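Local coordinates for protein nucleotide pyrophosphohydrolase (PDB 5IE9) that probably hydrolyses nucleoside triphosphates to monophosphates and pyrophosphate, as a manganese-binding, all-helical MazG-type pyrophosphohydrolase, at residues G23-S26 against P27-M31. Sequence-based numbering, arbitrary orientation.
Sequences GYFS and PLAMM
Pro-27 follows Ser-26, the N-cap residue, as the first residue of helix 27-49, and its ring carbon CD lies 3.6 Å from Ser-26 CB. The branched end of Leu-28 leads away from the loop and packs on Ala-32 of a third subunit, while Pro-27 packs on Tyr-49 of a second. Ala-29 faces back to the loop: its CB meets CD2 of Phe-25 obliquely at 3.7 Å and lies 3.6 Å from Ser-26 OG. Met-30 closes the first turn, its N-H donating to Ser-26 O at 2.9 Å in a nearly straight bond (166° at the hydrogen). Its CG passes 4.1 Å from Phe-25 CB. A bend at chi2 (-83°) then carries the methyl CE to Tyr-24, where it lies 3.7 Å from CD1 in an oblique approach. The same methionine touches Cys-76 and Met-77 of helix 62-80, while the Tyr-24 hydroxyl hydrogen-bonds Asp-14 of helix 6-17. Serine at the N-cap position with proline in the first turn is a common helix start, here gripped through the serine's backbone carbonyl, and it begins the helix that carries the manganese ligand Glu-37 in the MazG helical fold.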
# COMPACT_ATOMS: atom_id res chain seq x y z
N GLY C 23 -19.49 -14.74 -5.50
CA GLY C 23 -18.24 -15.20 -6.11
C GLY C 23 -17.10 -14.23 -5.82
O GLY C 23 -17.11 -13.50 -4.83
N TYR C 24 -16.10 -14.23 -6.70
CA TYR C 24 -14.93 -13.36 -6.53
C TYR C 24 -15.25 -11.90 -6.79
O TYR C 24 -16.07 -11.58 -7.65
CB TYR C 24 -13.78 -13.82 -7.43
CG TYR C 24 -13.15 -15.12 -6.97
CD1 TYR C 24 -12.39 -15.17 -5.80
CD2 TYR C 24 -13.32 -16.30 -7.71
CE1 TYR C 24 -11.82 -16.36 -5.37
CE2 TYR C 24 -12.75 -17.50 -7.29
CZ TYR C 24 -12.00 -17.51 -6.12
OH TYR C 24 -11.42 -18.68 -5.69
N PHE C 25 -14.61 -11.02 -6.03
CA PHE C 25 -14.63 -9.58 -6.29
C PHE C 25 -13.91 -9.31 -7.61
O PHE C 25 -13.00 -10.05 -7.98
CB PHE C 25 -13.97 -8.82 -5.12
CG PHE C 25 -14.93 -8.41 -4.01
CD1 PHE C 25 -16.02 -9.23 -3.64
CD2 PHE C 25 -14.72 -7.21 -3.30
CE1 PHE C 25 -16.89 -8.85 -2.62
CE2 PHE C 25 -15.59 -6.82 -2.27
CZ PHE C 25 -16.67 -7.64 -1.93
N SER C 26 -14.32 -8.26 -8.32
CA SER C 26 -13.65 -7.82 -9.56
C SER C 26 -12.20 -7.43 -9.25
O SER C 26 -11.91 -6.99 -8.13
CB SER C 26 -14.40 -6.65 -10.20
OG SER C 26 -14.30 -5.45 -9.44
N PRO C 27 -11.27 -7.62 -10.23
CA PRO C 27 -9.84 -7.39 -9.97
C PRO C 27 -9.48 -6.04 -9.31
O PRO C 27 -8.59 -5.99 -8.46
CB PRO C 27 -9.20 -7.52 -11.36
CG PRO C 27 -10.33 -7.62 -12.33
CD PRO C 27 -11.48 -8.17 -11.57
N LEU C 28 -10.18 -4.97 -9.68
CA LEU C 28 -9.95 -3.64 -9.10
C LEU C 28 -10.43 -3.55 -7.64
O LEU C 28 -9.77 -2.93 -6.81
CB LEU C 28 -10.60 -2.58 -9.99
CG LEU C 28 -9.87 -1.30 -10.41
CD1 LEU C 28 -8.39 -1.50 -10.69
CD2 LEU C 28 -10.57 -0.71 -11.63
N ALA C 29 -11.58 -4.17 -7.36
CA ALA C 29 -12.08 -4.34 -5.99
C ALA C 29 -11.13 -5.18 -5.12
O ALA C 29 -10.92 -4.86 -3.94
CB ALA C 29 -13.47 -4.96 -6.02
N MET C 30 -10.58 -6.25 -5.70
CA MET C 30 -9.54 -7.08 -5.08
C MET C 30 -8.31 -6.27 -4.73
O MET C 30 -7.72 -6.46 -3.66
CB MET C 30 -9.07 -8.18 -6.04
CG MET C 30 -10.05 -9.29 -6.28
SD MET C 30 -9.98 -10.51 -4.97
CE MET C 30 -10.91 -11.81 -5.78
N MET C 31 -7.91 -5.39 -5.64
CA MET C 31 -6.71 -4.60 -5.45
C MET C 31 -6.87 -3.69 -4.23
O MET C 31 -5.92 -3.52 -3.46
CB MET C 31 -6.35 -3.82 -6.72
CG MET C 31 -4.91 -3.33 -6.76
SD MET C 31 -3.70 -4.64 -6.49
CE MET C 31 -2.61 -3.88 -5.29